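CymD (Pseudomonas putida, PDB 6Z34) forms an outer-membrane channel of the FadL family for the uptake of monoaromatic hydrocarbons, probably by lateral diffusion. Local coordinates at residues F4-V9 with V338-A343; T173-L178 with P190-V195; I238-K243 with R302-D307. All blocks are in the same frame, centred on the assembly; numbering follows the deposited sequence.

Contact 1: residues F4-V9 with V338-A343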
loop_
_atom_site.group_PDB
_atom_site.type_symbol
_atom_site.label_atom_id
_atom_site.label_comp_id
_atom_site.label_asym_id
_atom_site.label_seq_id
_atom_site.Cartn_x
_atom_site.Cartn_y
_atom_site.Cartn_z
ATOM N N PHE A 4 0.860 -0.051 0.730
ATOM C CA PHE A 4 1.827 1.019 0.513
ATOM C C PHE A 4 3.159 0.434 0.055
ATOM O O PHE A 4 3.216 -0.449 -0.809
ATOM C CB PHE A 4 2.062 1.808 1.808
ATOM C CG PHE A 4 1.350 3.133 1.880
ATOM C CD1 PHE A 4 0.120 3.232 2.504
ATOM C CD2 PHE A 4 1.935 4.289 1.376
ATOM C CE1 PHE A 4 -0.531 4.446 2.600
ATOM C CE2 PHE A 4 1.285 5.514 1.467
ATOM C CZ PHE A 4 0.051 5.590 2.079
ATOM N N ASN A 5 4.236 0.947 0.636
ATOM C CA ASN A 5 5.532 0.283 0.674
ATOM C C ASN A 5 5.979 0.400 2.122
ATOM O O ASN A 5 6.300 1.502 2.576
ATOM C CB ASN A 5 6.536 0.935 -0.278
ATOM C CG ASN A 5 6.511 2.457 -0.210
ATOM O OD1 ASN A 5 5.957 3.117 -1.089
ATOM N ND2 ASN A 5 7.113 3.017 0.830
ATOM N N LEU A 6 5.963 -0.718 2.858
ATOM C CA LEU A 6 6.171 -0.671 4.306
ATOM C C LEU A 6 7.437 0.104 4.639
ATOM O O LEU A 6 8.474 -0.467 4.975
ATOM C CB LEU A 6 6.214 -2.075 4.912
ATOM C CG LEU A 6 6.284 -2.411 6.430
ATOM C CD1 LEU A 6 7.649 -2.173 7.113
ATOM C CD2 LEU A 6 5.118 -1.787 7.234
ATOM N N VAL A 7 7.361 1.421 4.442
ATOM C CA VAL A 7 8.035 2.369 5.319
ATOM C C VAL A 7 7.247 2.508 6.607
ATOM O O VAL A 7 7.696 3.189 7.535
ATOM C CB VAL A 7 8.256 3.686 4.537
ATOM C CG1 VAL A 7 8.853 4.794 5.408
ATOM C CG2 VAL A 7 9.179 3.427 3.347
ATOM N N GLY A 8 6.107 1.827 6.711
ATOM C CA GLY A 8 5.287 1.802 7.913
ATOM C C GLY A 8 3.915 2.413 7.675
ATOM O O GLY A 8 3.557 2.797 6.559
ATOM N N VAL A 9 3.136 2.489 8.752
ATOM C CA VAL A 9 1.810 3.105 8.728
ATOM C C VAL A 9 1.775 4.231 9.756
ATOM O O VAL A 9 1.768 3.977 10.973
ATOM C CB VAL A 9 0.698 2.091 9.008
ATOM C CG1 VAL A 9 -0.651 2.735 8.725
ATOM C CG2 VAL A 9 0.884 0.852 8.159
ATOM N N VAL A 338 11.465 -7.844 4.476
ATOM C CA VAL A 338 11.704 -6.486 4.928
ATOM C C VAL A 338 12.195 -6.544 6.359
ATOM O O VAL A 338 11.670 -7.307 7.180
ATOM C CB VAL A 338 10.444 -5.605 4.813
ATOM C CG1 VAL A 338 10.764 -4.194 5.260
ATOM C CG2 VAL A 338 9.926 -5.606 3.378
ATOM N N TYR A 339 13.212 -5.746 6.647
ATOM C CA TYR A 339 13.738 -5.584 7.989
ATOM C C TYR A 339 13.590 -4.126 8.370
ATOM O O TYR A 339 14.011 -3.248 7.607
ATOM C CB TYR A 339 15.203 -5.998 8.067
ATOM C CG TYR A 339 15.480 -7.394 7.580
ATOM C CD1 TYR A 339 15.394 -8.482 8.441
ATOM C CD2 TYR A 339 15.860 -7.624 6.260
ATOM C CE1 TYR A 339 15.670 -9.769 7.998
ATOM C CE2 TYR A 339 16.138 -8.903 5.806
ATOM C CZ TYR A 339 16.038 -9.970 6.679
ATOM O OH TYR A 339 16.304 -11.236 6.228
ATOM N N SER A 340 13.009 -3.876 9.548
ATOM C CA SER A 340 12.761 -2.533 10.067
ATOM C C SER A 340 13.411 -2.366 11.440
ATOM O O SER A 340 13.203 -3.191 12.336
ATOM C CB SER A 340 11.251 -2.247 10.186
ATOM O OG SER A 340 10.602 -2.229 8.928
ATOM N N LEU A 341 14.133 -1.260 11.619
ATOM C CA LEU A 341 14.852 -0.969 12.850
ATOM C C LEU A 341 14.721 0.514 13.151
ATOM O O LEU A 341 15.122 1.341 12.326
ATOM C CB LEU A 341 16.337 -1.352 12.715
ATOM C CG LEU A 341 17.325 -0.988 13.833
ATOM C CD1 LEU A 341 16.909 -1.569 15.202
ATOM C CD2 LEU A 341 18.757 -1.442 13.462
ATOM N N GLY A 342 14.182 0.854 14.334
ATOM C CA GLY A 342 14.100 2.240 14.759
ATOM C C GLY A 342 14.222 2.423 16.261
ATOM O O GLY A 342 14.199 1.458 17.030
ATOM N N ALA A 343 14.334 3.692 16.675
ATOM C CA ALA A 343 14.473 4.070 18.080
ATOM C C ALA A 343 13.694 5.349 18.367
ATOM O O ALA A 343 13.441 6.157 17.471
ATOM C CB ALA A 343 15.937 4.273 18.476
#
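L6 meets V338 and S340 with a single methyl group, CD1, which is directed at the stretch of barrel strand where these two side chains lie next to each other. On the apolar side, L6 CD1 packs against V338 CG1 at 4.1 Å, the two side chains crossing at a slant. On the polar side it comes closer, 3.5 Å from S340 OG, a van der Waals approach of a methyl to a hydroxyl oxygen. The oxygen and the valine methyl are themselves neighbours, with S340 OG 4.2 Å from V338 CG1, so the three groups form a compact triangle.

The torsions explain which branches are used. With CG of L6 anti to the backbone N (chi1 -174°), the leucine extends away from its own loop toward the strand, and CD1 leads while CD2 stays behind. V338 likewise has CG1 anti to its backbone N, which presents that methyl to the leucine and leaves CG2 further off. The hydroxyl of S340 is satisfied elsewhere, by a hydrogen bond with the carbonyl O of G17, so the serine touches one part of the N-terminal region and binds another.

Behind L6, the loop turns through G8. V9 N, just before helix 10-15, is hydrogen-bonded to S13 OG in that helix. L6 also leans on K301 of the adjoining strand 294-303, while F4 touches D51 and I53 of strand 43-58. An N-terminal segment lying inside the barrel and packed against the inner surface of its wall is the hallmark of FadL-family channels, in which this region forms the hatch that plugs the lumen.

Contact 2: residues T173-L178 with P190-V195; sequences TQIGTL and PALLSV
I175 supplies about half of the buried surface in this small apolar contact, and L192 and L193 share the rest, each meeting a different branch of the isoleucine. Its delta methyl meets the first leucine, I175 CD1 lying 4.2 Å from L192 CD2. The gamma methyl meets the second, with I175 CG2 at 4.1 Å from L193 CD2. The split follows from the isoleucine's chi1 of -69°, which sets CG2 anti to the backbone N and places CG1, with CD1 beyond it, beside the backbone N.

The two leucines arrive differently. L192 points at helix 172-180 from its CB onward, whereas L193 starts off across the line between the segments and reaches I175 only through its tip; the side chains of I175 and L193 run past each other in opposite senses. I175 is buried, while L193 lies on the surface, which makes L193 the outer margin of the contact. The CA atoms of I175 and L193 remain 9.3 Å apart, so methyl groups alone bridge the gap between the helices.

D171 receives N-H groups at the start of the first helix, from Q174 and, weakly, T173. Both helices belong to the excursion between strands 151-171 and 198-229, probably an extracellular loop as in other FadL channels. L178 is tied by its backbone to V184, and L192 and V195 rest on A257 and S259 at the far end of strand 234-259.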
loop_
_atom_site.group_PDB
_atom_site.type_symbol
_atom_site.label_atom_id
_atom_site.label_comp_id
_atom_site.label_asym_id
_atom_site.label_seq_id
_atom_site.Cartn_x
_atom_site.Cartn_y
_atom_site.Cartn_z
ATOM N N THR A 173 5.242 -5.658 -33.170
ATOM C CA THR A 173 5.979 -6.872 -32.837
ATOM C C THR A 173 5.443 -7.510 -31.560
ATOM O O THR A 173 5.219 -8.725 -31.519
ATOM C CB THR A 173 7.471 -6.560 -32.721
ATOM O OG1 THR A 173 7.998 -6.313 -34.034
ATOM C CG2 THR A 173 8.219 -7.724 -32.086
ATOM N N GLN A 174 5.191 -6.698 -30.524
ATOM C CA GLN A 174 4.725 -7.238 -29.247
ATOM C C GLN A 174 3.377 -7.931 -29.397
ATOM O O GLN A 174 3.168 -9.024 -28.859
ATOM C CB GLN A 174 4.642 -6.128 -28.206
ATOM C CG GLN A 174 5.979 -5.720 -27.609
ATOM C CD GLN A 174 6.047 -4.229 -27.285
ATOM O OE1 GLN A 174 5.111 -3.655 -26.731
ATOM N NE2 GLN A 174 7.157 -3.596 -27.648
ATOM N N ILE A 175 2.457 -7.319 -30.147
ATOM C CA ILE A 175 1.193 -7.977 -30.471
ATOM C C ILE A 175 1.448 -9.337 -31.124
ATOM O O ILE A 175 0.850 -10.350 -30.739
ATOM C CB ILE A 175 0.331 -7.064 -31.364
ATOM C CG1 ILE A 175 -0.152 -5.845 -30.558
ATOM C CG2 ILE A 175 -0.839 -7.847 -31.952
ATOM C CD1 ILE A 175 -0.593 -4.621 -31.389
ATOM N N GLY A 176 2.361 -9.383 -32.099
ATOM C CA GLY A 176 2.720 -10.626 -32.761
ATOM C C GLY A 176 3.277 -11.709 -31.853
ATOM O O GLY A 176 2.774 -12.837 -31.850
ATOM N N THR A 177 4.328 -11.385 -31.088
ATOM C CA THR A 177 4.875 -12.330 -30.115
ATOM C C THR A 177 3.791 -12.846 -29.182
ATOM O O THR A 177 3.820 -14.006 -28.761
ATOM C CB THR A 177 5.999 -11.660 -29.313
ATOM O OG1 THR A 177 7.208 -11.667 -30.081
ATOM C CG2 THR A 177 6.242 -12.378 -27.989
ATOM N N LEU A 178 2.809 -12.010 -28.891
ATOM C CA LEU A 178 1.725 -12.326 -27.981
ATOM C C LEU A 178 0.523 -12.952 -28.692
ATOM O O LEU A 178 -0.273 -13.638 -28.038
ATOM C CB LEU A 178 1.362 -11.027 -27.256
ATOM C CG LEU A 178 0.649 -10.639 -25.968
ATOM C CD1 LEU A 178 1.383 -10.982 -24.671
ATOM C CD2 LEU A 178 0.518 -9.120 -26.105
ATOM N N PRO A 190 -8.142 -8.939 -35.874
ATOM C CA PRO A 190 -7.941 -8.854 -37.335
ATOM C C PRO A 190 -8.259 -7.484 -37.911
ATOM O O PRO A 190 -7.557 -7.024 -38.821
ATOM C CB PRO A 190 -8.882 -9.938 -37.882
ATOM C CG PRO A 190 -9.944 -10.065 -36.843
ATOM C CD PRO A 190 -9.248 -9.857 -35.532
ATOM N N ALA A 191 -9.300 -6.816 -37.403
ATOM C CA ALA A 191 -9.609 -5.467 -37.866
ATOM C C ALA A 191 -8.487 -4.493 -37.533
ATOM O O ALA A 191 -8.256 -3.532 -38.277
ATOM C CB ALA A 191 -10.929 -4.994 -37.256
ATOM N N LEU A 192 -7.765 -4.739 -36.438
ATOM C CA LEU A 192 -6.667 -3.858 -36.059
ATOM C C LEU A 192 -5.410 -4.130 -36.879
ATOM O O LEU A 192 -4.764 -3.191 -37.361
ATOM C CB LEU A 192 -6.391 -3.998 -34.566
ATOM C CG LEU A 192 -5.321 -3.065 -34.023
ATOM C CD1 LEU A 192 -5.903 -2.143 -32.955
ATOM C CD2 LEU A 192 -4.220 -3.921 -33.456
ATOM N N LEU A 193 -5.056 -5.401 -37.071
ATOM C CA LEU A 193 -3.914 -5.717 -37.923
ATOM C C LEU A 193 -4.109 -5.236 -39.356
ATOM O O LEU A 193 -3.128 -5.149 -40.109
ATOM C CB LEU A 193 -3.646 -7.222 -37.919
ATOM C CG LEU A 193 -3.471 -7.915 -36.569
ATOM C CD1 LEU A 193 -3.061 -9.353 -36.799
ATOM C CD2 LEU A 193 -2.455 -7.193 -35.697
ATOM N N SER A 194 -5.346 -4.928 -39.752
ATOM C CA SER A 194 -5.635 -4.428 -41.090
ATOM C C SER A 194 -5.736 -2.904 -41.134
ATOM O O SER A 194 -6.148 -2.346 -42.159
ATOM C CB SER A 194 -6.915 -5.078 -41.633
ATOM O OG SER A 194 -8.058 -4.733 -40.870
ATOM N N VAL A 195 -5.380 -2.225 -40.049
ATOM C CA VAL A 195 -5.143 -0.778 -40.112
ATOM C C VAL A 195 -3.857 -0.520 -40.895
ATOM O O VAL A 195 -2.795 -1.054 -40.522
ATOM C CB VAL A 195 -5.048 -0.195 -38.699
ATOM C CG1 VAL A 195 -4.718 1.283 -38.768
ATOM C CG2 VAL A 195 -6.340 -0.430 -37.920
#

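Contact 3: residues I238-K243 with R302-D307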
loop_
_atom_site.group_PDB
_atom_site.type_symbol
_atom_site.label_atom_id
_atom_site.label_comp_id
_atom_site.label_asym_id
_atom_site.label_seq_id
_atom_site.Cartn_x
_atom_site.Cartn_y
_atom_site.Cartn_z
ATOM N N ILE A 238 3.400 -10.453 16.681
ATOM C CA ILE A 238 3.300 -11.204 15.432
ATOM C C ILE A 238 1.945 -10.907 14.812
ATOM O O ILE A 238 0.918 -10.937 15.502
ATOM C CB ILE A 238 3.487 -12.729 15.656
ATOM C CG1 ILE A 238 3.298 -13.515 14.368
ATOM C CG2 ILE A 238 2.486 -13.293 16.608
ATOM C CD1 ILE A 238 4.441 -13.415 13.433
ATOM N N VAL A 239 1.934 -10.607 13.510
ATOM C CA VAL A 239 0.675 -10.365 12.814
ATOM C C VAL A 239 0.733 -10.989 11.433
ATOM O O VAL A 239 1.721 -10.843 10.706
ATOM C CB VAL A 239 0.317 -8.859 12.732
ATOM C CG1 VAL A 239 1.402 -8.062 12.029
ATOM C CG2 VAL A 239 -1.024 -8.679 12.023
ATOM N N TYR A 240 -0.338 -11.690 11.077
ATOM C CA TYR A 240 -0.531 -12.213 9.736
ATOM C C TYR A 240 -1.563 -11.370 8.994
ATOM O O TYR A 240 -2.702 -11.214 9.449
ATOM C CB TYR A 240 -0.965 -13.671 9.775
ATOM C CG TYR A 240 -1.017 -14.309 8.402
ATOM C CD1 TYR A 240 0.150 -14.690 7.744
ATOM C CD2 TYR A 240 -2.234 -14.546 7.771
ATOM C CE1 TYR A 240 0.105 -15.293 6.483
ATOM C CE2 TYR A 240 -2.289 -15.148 6.519
ATOM C CZ TYR A 240 -1.123 -15.516 5.881
ATOM O OH TYR A 240 -1.215 -16.109 4.647
ATOM N N ASN A 241 -1.163 -10.846 7.845
ATOM C CA ASN A 241 -2.019 -10.021 7.010
ATOM C C ASN A 241 -2.579 -10.895 5.890
ATOM O O ASN A 241 -1.821 -11.568 5.187
ATOM C CB ASN A 241 -1.213 -8.844 6.466
ATOM C CG ASN A 241 -2.081 -7.697 6.038
ATOM O OD1 ASN A 241 -2.128 -6.674 6.712
ATOM N ND2 ASN A 241 -2.760 -7.845 4.903
ATOM N N PHE A 242 -3.898 -10.924 5.759
ATOM C CA PHE A 242 -4.534 -11.832 4.816
ATOM C C PHE A 242 -4.344 -11.349 3.385
ATOM O O PHE A 242 -4.062 -10.177 3.139
ATOM C CB PHE A 242 -6.029 -11.951 5.094
ATOM C CG PHE A 242 -6.354 -12.413 6.473
ATOM C CD1 PHE A 242 -5.554 -13.335 7.114
ATOM C CD2 PHE A 242 -7.473 -11.935 7.124
ATOM C CE1 PHE A 242 -5.864 -13.770 8.387
ATOM C CE2 PHE A 242 -7.789 -12.369 8.406
ATOM C CZ PHE A 242 -6.987 -13.281 9.033
ATOM N N LYS A 243 -4.508 -12.276 2.432
ATOM C CA LYS A 243 -4.533 -11.894 1.029
ATOM C C LYS A 243 -5.797 -11.097 0.738
ATOM O O LYS A 243 -6.906 -11.524 1.076
ATOM C CB LYS A 243 -4.466 -13.123 0.123
ATOM C CG LYS A 243 -3.370 -14.099 0.480
ATOM C CD LYS A 243 -3.126 -15.087 -0.639
ATOM C CE LYS A 243 -2.688 -16.429 -0.087
ATOM N NZ LYS A 243 -2.347 -17.380 -1.179
ATOM N N ARG A 302 7.863 -10.829 5.887
ATOM C CA ARG A 302 7.873 -11.605 4.658
ATOM C C ARG A 302 6.566 -11.358 3.912
ATOM O O ARG A 302 5.485 -11.640 4.447
ATOM C CB ARG A 302 8.031 -13.087 4.982
ATOM C CG ARG A 302 8.046 -13.971 3.778
ATOM C CD ARG A 302 9.410 -13.955 3.149
ATOM N NE ARG A 302 9.525 -15.044 2.193
ATOM C CZ ARG A 302 10.231 -16.148 2.395
ATOM N NH1 ARG A 302 10.903 -16.312 3.527
ATOM N NH2 ARG A 302 10.264 -17.082 1.458
ATOM N N VAL A 303 6.657 -10.829 2.688
ATOM C CA VAL A 303 5.489 -10.620 1.836
ATOM C C VAL A 303 5.438 -11.751 0.815
ATOM O O VAL A 303 6.435 -12.033 0.146
ATOM C CB VAL A 303 5.531 -9.247 1.140
ATOM C CG1 VAL A 303 4.440 -9.157 0.111
ATOM C CG2 VAL A 303 5.378 -8.109 2.145
ATOM N N TYR A 304 4.280 -12.398 0.692
ATOM C CA TYR A 304 4.181 -13.656 -0.045
ATOM C C TYR A 304 3.622 -13.416 -1.449
ATOM O O TYR A 304 2.527 -13.847 -1.805
ATOM C CB TYR A 304 3.329 -14.655 0.730
ATOM C CG TYR A 304 3.930 -15.097 2.046
ATOM C CD1 TYR A 304 4.933 -16.055 2.089
ATOM C CD2 TYR A 304 3.490 -14.549 3.252
ATOM C CE1 TYR A 304 5.484 -16.461 3.295
ATOM C CE2 TYR A 304 4.036 -14.947 4.461
ATOM C CZ TYR A 304 5.031 -15.903 4.473
ATOM O OH TYR A 304 5.579 -16.298 5.662
ATOM N N TRP A 305 4.427 -12.737 -2.270
ATOM C CA TRP A 305 4.094 -12.593 -3.686
ATOM C C TRP A 305 4.018 -13.943 -4.396
ATOM O O TRP A 305 3.190 -14.122 -5.293
ATOM C CB TRP A 305 5.126 -11.714 -4.386
ATOM C CG TRP A 305 5.251 -10.338 -3.840
ATOM C CD1 TRP A 305 6.218 -9.880 -2.995
ATOM C CD2 TRP A 305 4.398 -9.225 -4.118
ATOM N NE1 TRP A 305 6.017 -8.545 -2.724
ATOM C CE2 TRP A 305 4.901 -8.122 -3.395
ATOM C CE3 TRP A 305 3.254 -9.053 -4.901
ATOM C CZ2 TRP A 305 4.303 -6.866 -3.436
ATOM C CZ3 TRP A 305 2.656 -7.797 -4.939
ATOM C CH2 TRP A 305 3.187 -6.724 -4.216
ATOM N N SER A 306 4.865 -14.905 -4.014
ATOM C CA SER A 306 4.935 -16.149 -4.777
ATOM C C SER A 306 3.619 -16.912 -4.734
ATOM O O SER A 306 3.306 -17.660 -5.670
ATOM C CB SER A 306 6.073 -17.033 -4.263
ATOM O OG SER A 306 5.763 -17.594 -2.992
ATOM N N ASP A 307 2.827 -16.731 -3.670
ATOM C CA ASP A 307 1.558 -17.432 -3.523
ATOM C C ASP A 307 0.377 -16.666 -4.103
ATOM O O ASP A 307 -0.758 -17.138 -4.002
ATOM C CB ASP A 307 1.305 -17.774 -2.061
ATOM C CG ASP A 307 2.296 -18.794 -1.533
ATOM O OD1 ASP A 307 1.854 -19.856 -1.045
ATOM O OD2 ASP A 307 3.519 -18.543 -1.625
#
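K243 and D307 are joined by a weak hydrogen bond from K243 NZ to the main-chain carbonyl, D307 O, at 3.2 Å. The ammonium group also passes 3.8 Å from D307 CB, the lysine chain slanting over the aspartate after a bend at chi3 (-148°). The carboxylate is not the partner: D307 OD1 remains 4.9 Å from K243 NZ, so any attraction between the opposite charges is probably modest. The second touch is aromatic, Y240 CE1 meeting Y304 CE2 at 4.4 Å, with the Y304 atom at the rim of the Y240 ring and near its plane.

These pairs reach across an intervening strand. In the FadL-type transmembrane barrel, strand 281-289 runs between strands 234-259 and 294-303, and the CA atoms of Y240 and R302 are 9.8 Å apart, about two strand spacings. The contact forms close to where the middle strand begins; A280, just before it, is touched by both Y240 and K243.

Neighbours hold each ring in position. F242 CE1 lies in the plane of the Y240 ring, at the edge formed by CD2 and CE2, across the ring from the CE1 edge that meets Y304. R302 CG sits 3.5 Å above one face of Y304, displaced toward the rim, and the same arginine forms a salt bridge through NE with D335, which Y304 also touches.

Further out, D335 is hydrogen-bonded to S306 OG as well, linking the turn that carries D307 to the start of strand 336-347. On the other side, N241 ND2 donates to F242 O at 3.2 Å (N-H...O angle 140°), bracing the backbone just before K243, while N241 OD1 is engaged by R223 of strand 198-229.

In the fold
Contact 1 is buried, contact 2 partly buried, and contact 3 lies on the surface. Contacts 1 and 3 draw on the neighbouring strands 336-347 and 294-303, their centres about 15 Å apart: the first packs the N-terminal segment against the inside of the wall, the other joins wall elements to each other. Contact 2 stands apart, its centre about 44 Å from that of contact 1 and 39 Å from that of contact 3, although it rests on the later end of strand 234-259, whose earlier part enters contact 3. Chemistry follows place: contact 2 is wholly aliphatic, contact 1 sets a leucine methyl against a valine and a serine hydroxyl, and aromatic rings and a lysine-to-carbonyl bond make contact 3.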